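Paenibacillus xanthan lyase (Paenibacillus, PDB 6F2P) cleaves xanthan as a polysaccharide lyase of family 8, probably by beta-elimination, in a multidomain, calcium-binding chain. Local coordinates at residues A[484-498]-A[637-651]. Numbering follows the deposited sequence.
With CA (calcium ion), chain B.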
loop_
_atom_site.group_PDB
_atom_site.type_symbol
_atom_site.label_atom_id
_atom_site.label_comp_id
_atom_site.label_asym_id
_atom_site.label_seq_id
_atom_site.Cartn_x
_atom_site.Cartn_y
_atom_site.Cartn_z
ATOM N N LYS A 484 -3.048 -11.229 -10.532
ATOM C CA LYS A 484 -1.894 -11.970 -10.053
ATOM C C LYS A 484 -1.819 -11.839 -8.539
ATOM O O LYS A 484 -1.903 -10.728 -7.994
ATOM C CB LYS A 484 -0.620 -11.417 -10.697
ATOM C CG LYS A 484 -0.688 -11.342 -12.209
ATOM C CD LYS A 484 0.388 -10.423 -12.799
ATOM C CE LYS A 484 1.800 -10.927 -12.491
ATOM N NZ LYS A 484 2.147 -12.187 -13.206
ATOM N N SER A 485 -1.666 -12.973 -7.860
ATOM C CA SER A 485 -1.612 -12.977 -6.406
ATOM C C SER A 485 -0.392 -13.737 -5.915
ATOM O O SER A 485 0.044 -14.702 -6.532
ATOM C CB SER A 485 -2.891 -13.583 -5.819
ATOM O OG SER A 485 -4.017 -12.763 -6.086
ATOM N N TRP A 486 0.163 -13.289 -4.799
ATOM C CA TRP A 486 1.303 -13.971 -4.215
ATOM C C TRP A 486 0.999 -14.328 -2.757
ATOM O O TRP A 486 0.373 -13.548 -2.036
ATOM C CB TRP A 486 2.563 -13.113 -4.343
ATOM C CG TRP A 486 2.941 -12.799 -5.770
ATOM C CD1 TRP A 486 3.793 -13.511 -6.576
ATOM C CD2 TRP A 486 2.481 -11.692 -6.558
ATOM N NE1 TRP A 486 3.885 -12.913 -7.815
ATOM C CE2 TRP A 486 3.095 -11.794 -7.828
ATOM C CE3 TRP A 486 1.612 -10.624 -6.313
ATOM C CZ2 TRP A 486 2.866 -10.864 -8.850
ATOM C CZ3 TRP A 486 1.379 -9.704 -7.333
ATOM C CH2 TRP A 486 2.008 -9.833 -8.587
ATOM N N PHE A 487 1.403 -15.527 -2.345
ATOM C CA PHE A 487 1.080 -16.029 -1.012
ATOM C C PHE A 487 2.361 -16.519 -0.386
ATOM O O PHE A 487 2.921 -17.532 -0.797
ATOM C CB PHE A 487 0.037 -17.147 -1.088
ATOM C CG PHE A 487 -1.227 -16.736 -1.797
ATOM C CD1 PHE A 487 -1.277 -16.690 -3.184
ATOM C CD2 PHE A 487 -2.362 -16.381 -1.074
ATOM C CE1 PHE A 487 -2.431 -16.299 -3.840
ATOM C CE2 PHE A 487 -3.527 -15.991 -1.722
ATOM C CZ PHE A 487 -3.562 -15.953 -3.109
ATOM N N MET A 488 2.832 -15.779 0.602
ATOM C CA MET A 488 4.187 -15.949 1.089
ATOM C C MET A 488 4.186 -16.485 2.512
ATOM O O MET A 488 3.794 -15.779 3.435
ATOM C CB MET A 488 4.904 -14.603 0.993
ATOM C CG MET A 488 5.046 -14.127 -0.450
ATOM S SD MET A 488 4.980 -12.346 -0.723
ATOM C CE MET A 488 3.223 -12.022 -0.647
ATOM N N PHE A 489 4.608 -17.737 2.683
ATOM C CA PHE A 489 4.501 -18.409 3.981
ATOM C C PHE A 489 5.855 -18.637 4.637
ATOM O O PHE A 489 6.724 -17.771 4.573
ATOM C CB PHE A 489 3.712 -19.716 3.857
ATOM C CG PHE A 489 2.307 -19.525 3.338
ATOM C CD1 PHE A 489 1.364 -18.833 4.085
ATOM C CD2 PHE A 489 1.934 -20.027 2.103
ATOM C CE1 PHE A 489 0.063 -18.653 3.612
ATOM C CE2 PHE A 489 0.645 -19.854 1.620
ATOM C CZ PHE A 489 -0.295 -19.167 2.377
ATOM N N ASP A 490 6.042 -19.784 5.284
ATOM C CA ASP A 490 7.299 -19.995 6.006
ATOM C C ASP A 490 8.469 -20.402 5.104
ATOM O O ASP A 490 9.596 -19.982 5.334
ATOM C CB ASP A 490 7.134 -20.977 7.177
ATOM C CG ASP A 490 6.533 -22.291 6.753
ATOM O OD1 ASP A 490 5.835 -22.301 5.726
ATOM O OD2 ASP A 490 6.747 -23.313 7.441
ATOM N N ASP A 491 8.206 -21.212 4.084
ATOM C CA ASP A 491 9.277 -21.699 3.219
ATOM C C ASP A 491 8.793 -21.904 1.793
ATOM O O ASP A 491 9.439 -22.588 1.013
ATOM C CB ASP A 491 9.884 -23.000 3.765
ATOM C CG ASP A 491 8.854 -24.117 3.927
ATOM O OD1 ASP A 491 7.653 -23.887 3.669
ATOM O OD2 ASP A 491 9.247 -25.221 4.357
ATOM N N GLU A 492 7.650 -21.321 1.458
ATOM C CA GLU A 492 7.158 -21.381 0.090
ATOM C C GLU A 492 6.499 -20.075 -0.297
ATOM O O GLU A 492 6.026 -19.329 0.563
ATOM C CB GLU A 492 6.154 -22.525 -0.097
ATOM C CG GLU A 492 4.878 -22.393 0.712
ATOM C CD GLU A 492 4.970 -23.083 2.066
ATOM O OE1 GLU A 492 5.355 -22.407 3.040
ATOM O OE2 GLU A 492 4.665 -24.299 2.158
ATOM N N ILE A 493 6.486 -19.805 -1.599
ATOM C CA ILE A 493 5.683 -18.729 -2.159
ATOM C C ILE A 493 4.733 -19.304 -3.196
ATOM O O ILE A 493 5.161 -19.973 -4.134
ATOM C CB ILE A 493 6.542 -17.658 -2.840
ATOM C CG1 ILE A 493 7.474 -17.001 -1.825
ATOM C CG2 ILE A 493 5.654 -16.617 -3.495
ATOM C CD1 ILE A 493 8.925 -17.279 -2.083
ATOM N N VAL A 494 3.441 -19.066 -3.027
ATOM C CA VAL A 494 2.493 -19.516 -4.030
ATOM C C VAL A 494 2.124 -18.336 -4.913
ATOM O O VAL A 494 1.795 -17.255 -4.411
ATOM C CB VAL A 494 1.222 -20.119 -3.402
ATOM C CG1 VAL A 494 0.260 -20.583 -4.490
ATOM C CG2 VAL A 494 1.582 -21.272 -2.466
ATOM N N ALA A 495 2.193 -18.542 -6.224
ATOM C CA ALA A 495 1.823 -17.516 -7.192
ATOM C C ALA A 495 0.620 -17.984 -8.004
ATOM O O ALA A 495 0.643 -19.074 -8.583
ATOM C CB ALA A 495 3.001 -17.196 -8.110
ATOM N N LEU A 496 -0.427 -17.165 -8.032
ATOM C CA LEU A 496 -1.638 -17.499 -8.764
ATOM C C LEU A 496 -1.999 -16.411 -9.752
ATOM O O LEU A 496 -1.825 -15.221 -9.481
ATOM C CB LEU A 496 -2.815 -17.674 -7.810
ATOM C CG LEU A 496 -2.754 -18.749 -6.728
ATOM C CD1 LEU A 496 -4.115 -18.846 -6.061
ATOM C CD2 LEU A 496 -2.331 -20.091 -7.309
ATOM N N GLY A 497 -2.524 -16.823 -10.896
ATOM C CA GLY A 497 -3.020 -15.875 -11.866
ATOM C C GLY A 497 -4.312 -16.381 -12.471
ATOM O O GLY A 497 -4.492 -17.583 -12.651
ATOM N N SER A 498 -5.212 -15.457 -12.776
ATOM C CA SER A 498 -6.448 -15.782 -13.457
ATOM C C SER A 498 -6.988 -14.487 -14.021
ATOM O O SER A 498 -6.430 -13.417 -13.770
ATOM C CB SER A 498 -7.464 -16.339 -12.471
ATOM O OG SER A 498 -7.914 -15.297 -11.625
ATOM N N ILE A 637 0.473 -26.680 0.958
ATOM C CA ILE A 637 -0.508 -25.645 0.611
ATOM C C ILE A 637 -1.715 -26.217 -0.131
ATOM O O ILE A 637 -1.611 -27.241 -0.807
ATOM C CB ILE A 637 0.107 -24.502 -0.238
ATOM C CG1 ILE A 637 0.645 -25.047 -1.561
ATOM C CG2 ILE A 637 1.198 -23.762 0.538
ATOM C CD1 ILE A 637 -0.242 -24.748 -2.750
ATOM N N SER A 638 -2.858 -25.551 -0.006
ATOM C CA SER A 638 -4.046 -25.942 -0.754
ATOM C C SER A 638 -4.701 -24.734 -1.388
ATOM O O SER A 638 -5.075 -23.786 -0.708
ATOM C CB SER A 638 -5.034 -26.677 0.137
ATOM O OG SER A 638 -4.451 -27.886 0.580
ATOM N N ILE A 639 -4.827 -24.760 -2.704
ATOM C CA ILE A 639 -5.427 -23.641 -3.396
ATOM C C ILE A 639 -6.933 -23.794 -3.284
ATOM O O ILE A 639 -7.507 -24.754 -3.792
ATOM C CB ILE A 639 -4.932 -23.564 -4.854
ATOM C CG1 ILE A 639 -3.431 -23.250 -4.862
ATOM C CG2 ILE A 639 -5.687 -22.509 -5.630
ATOM C CD1 ILE A 639 -2.754 -23.481 -6.187
ATOM N N LEU A 640 -7.556 -22.860 -2.574
ATOM C CA LEU A 640 -8.979 -22.934 -2.285
ATOM C C LEU A 640 -9.781 -22.471 -3.480
ATOM O O LEU A 640 -10.876 -22.978 -3.738
ATOM C CB LEU A 640 -9.324 -22.078 -1.064
ATOM C CG LEU A 640 -8.515 -22.401 0.196
ATOM C CD1 LEU A 640 -8.945 -21.532 1.361
ATOM C CD2 LEU A 640 -8.618 -23.875 0.558
ATOM N N GLU A 641 -9.226 -21.497 -4.196
ATOM C CA GLU A 641 -9.857 -20.934 -5.382
ATOM C C GLU A 641 -8.825 -20.142 -6.141
ATOM O O GLU A 641 -7.932 -19.548 -5.546
ATOM C CB GLU A 641 -11.009 -20.002 -5.003
ATOM C CG GLU A 641 -11.747 -19.389 -6.191
ATOM C CD GLU A 641 -12.996 -18.639 -5.773
ATOM O OE1 GLU A 641 -13.643 -18.013 -6.641
ATOM O OE2 GLU A 641 -13.334 -18.673 -4.572
ATOM N N ASN A 642 -8.945 -20.147 -7.461
ATOM C CA ASN A 642 -8.138 -19.285 -8.304
ATOM C C ASN A 642 -8.980 -18.818 -9.484
ATOM O O ASN A 642 -8.932 -19.401 -10.573
ATOM C CB ASN A 642 -6.892 -20.028 -8.766
ATOM C CG ASN A 642 -6.053 -19.214 -9.716
ATOM O OD1 ASN A 642 -6.084 -17.988 -9.694
ATOM N ND2 ASN A 642 -5.307 -19.897 -10.572
ATOM N N SER A 643 -9.782 -17.786 -9.244
ATOM C CA SER A 643 -10.679 -17.260 -10.260
ATOM C C SER A 643 -10.583 -15.746 -10.297
ATOM O O SER A 643 -9.807 -15.144 -9.554
ATOM C CB SER A 643 -12.120 -17.654 -9.955
ATOM O OG SER A 643 -12.622 -16.898 -8.866
ATOM N N SER A 644 -11.391 -15.136 -11.156
ATOM C CA SER A 644 -11.426 -13.689 -11.283
ATOM C C SER A 644 -12.233 -13.066 -10.140
ATOM O O SER A 644 -12.321 -11.844 -10.008
ATOM C CB SER A 644 -12.028 -13.301 -12.635
ATOM O OG SER A 644 -13.375 -13.727 -12.707
ATOM N N SER A 645 -12.823 -13.907 -9.305
ATOM C CA SER A 645 -13.639 -13.396 -8.221
ATOM C C SER A 645 -12.814 -13.386 -6.942
ATOM O O SER A 645 -12.947 -12.476 -6.114
ATOM C CB SER A 645 -14.920 -14.217 -8.062
ATOM O OG SER A 645 -15.736 -13.680 -7.033
ATOM N N ALA A 646 -11.948 -14.387 -6.795
ATOM C CA ALA A 646 -11.071 -14.472 -5.635
ATOM C C ALA A 646 -9.941 -15.448 -5.873
ATOM O O ALA A 646 -10.046 -16.342 -6.717
ATOM C CB ALA A 646 -11.859 -14.886 -4.393
ATOM N N GLN A 647 -8.871 -15.284 -5.109
ATOM C CA GLN A 647 -7.724 -16.172 -5.191
ATOM C C GLN A 647 -7.302 -16.470 -3.770
ATOM O O GLN A 647 -6.981 -15.562 -3.005
ATOM C CB GLN A 647 -6.574 -15.516 -5.976
ATOM C CG GLN A 647 -6.920 -15.267 -7.435
ATOM C CD GLN A 647 -5.875 -14.468 -8.165
ATOM O OE1 GLN A 647 -5.688 -13.276 -7.904
ATOM N NE2 GLN A 647 -5.182 -15.116 -9.097
ATOM N N ALA A 648 -7.318 -17.739 -3.401
ATOM C CA ALA A 648 -7.087 -18.085 -2.010
ATOM C C ALA A 648 -6.217 -19.326 -1.854
ATOM O O ALA A 648 -6.360 -20.307 -2.594
ATOM C CB ALA A 648 -8.410 -18.255 -1.286
ATOM N N VAL A 649 -5.301 -19.252 -0.892
ATOM C CA VAL A 649 -4.378 -20.334 -0.592
ATOM C C VAL A 649 -4.280 -20.517 0.921
ATOM O O VAL A 649 -4.217 -19.541 1.677
ATOM C CB VAL A 649 -2.979 -20.041 -1.169
ATOM C CG1 VAL A 649 -1.968 -21.128 -0.755
ATOM C CG2 VAL A 649 -3.048 -19.906 -2.672
ATOM N N LYS A 650 -4.292 -21.772 1.355
ATOM C CA LYS A 650 -4.108 -22.107 2.761
ATOM C C LYS A 650 -2.852 -22.962 2.923
ATOM O O LYS A 650 -2.674 -23.945 2.216
ATOM C CB LYS A 650 -5.337 -22.847 3.307
ATOM C CG LYS A 650 -5.129 -23.492 4.687
ATOM C CD LYS A 650 -6.453 -23.783 5.388
ATOM C CE LYS A 650 -6.239 -24.243 6.842
ATOM N NZ LYS A 650 -7.518 -24.319 7.635
ATOM N N GLU A 651 -1.975 -22.567 3.834
ATOM C CA GLU A 651 -0.841 -23.401 4.198
ATOM C C GLU A 651 -1.300 -24.258 5.366
ATOM O O GLU A 651 -1.537 -23.742 6.457
ATOM C CB GLU A 651 0.344 -22.533 4.609
ATOM C CG GLU A 651 1.710 -23.135 4.301
ATOM C CD GLU A 651 2.241 -24.038 5.412
ATOM O OE1 GLU A 651 3.366 -24.552 5.249
ATOM O OE2 GLU A 651 1.547 -24.233 6.439
HETATM CA CA CA B . 5.476 -24.447 4.518
#
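Two antiparallel beta hairpins, one from the super-sandwich domain and one from the C-terminal beta-sandwich domain of this family 8 lyase, pack face to face and share a calcium site at one end. Glu651 of the second hairpin binds the calcium ion through OE1 at 2.2 Å; from the turn of the first come Asp490 OD1, Asp491 OD1 and both carboxylate oxygens of Glu492, and Gln636 completes the set. The Glu492 and Glu651 carboxylates stand nearly perpendicular, 83° apart; Tyr631 OH hydrogen-bonds to Glu492 OE2 and the backbone N of Leu654 to Glu651 OE2. Next to the metal, Glu651 CB sits over the centre of the Phe489 ring, 3.7 Å from its centroid. Val649 repeats this CH-pi contact on Phe487, with CG2 3.6 Å from the ring centroid, and also meets Val494 and Leu496, whose CD2 touches Ile639 CD1. At the far end the apolar layer gives way to amides. With CG anti to the carbonyl carbon (chi1 -65°) and the chain extended beyond it, Gln647 carries its amide across to the first hairpin, where OE1 accepts from Ser485 OG, 2.5 Å away and above the carbonyl plane, while NE2 donates almost straight (170°) to Asn642 OD1. A leucine here would probably leave Ser485 OG without this acceptor and the Asn642 amide freer to turn. That amide is also held across the interface, Asn642 ND2 donating in its own plane to Gly497 O at 3.2 Å.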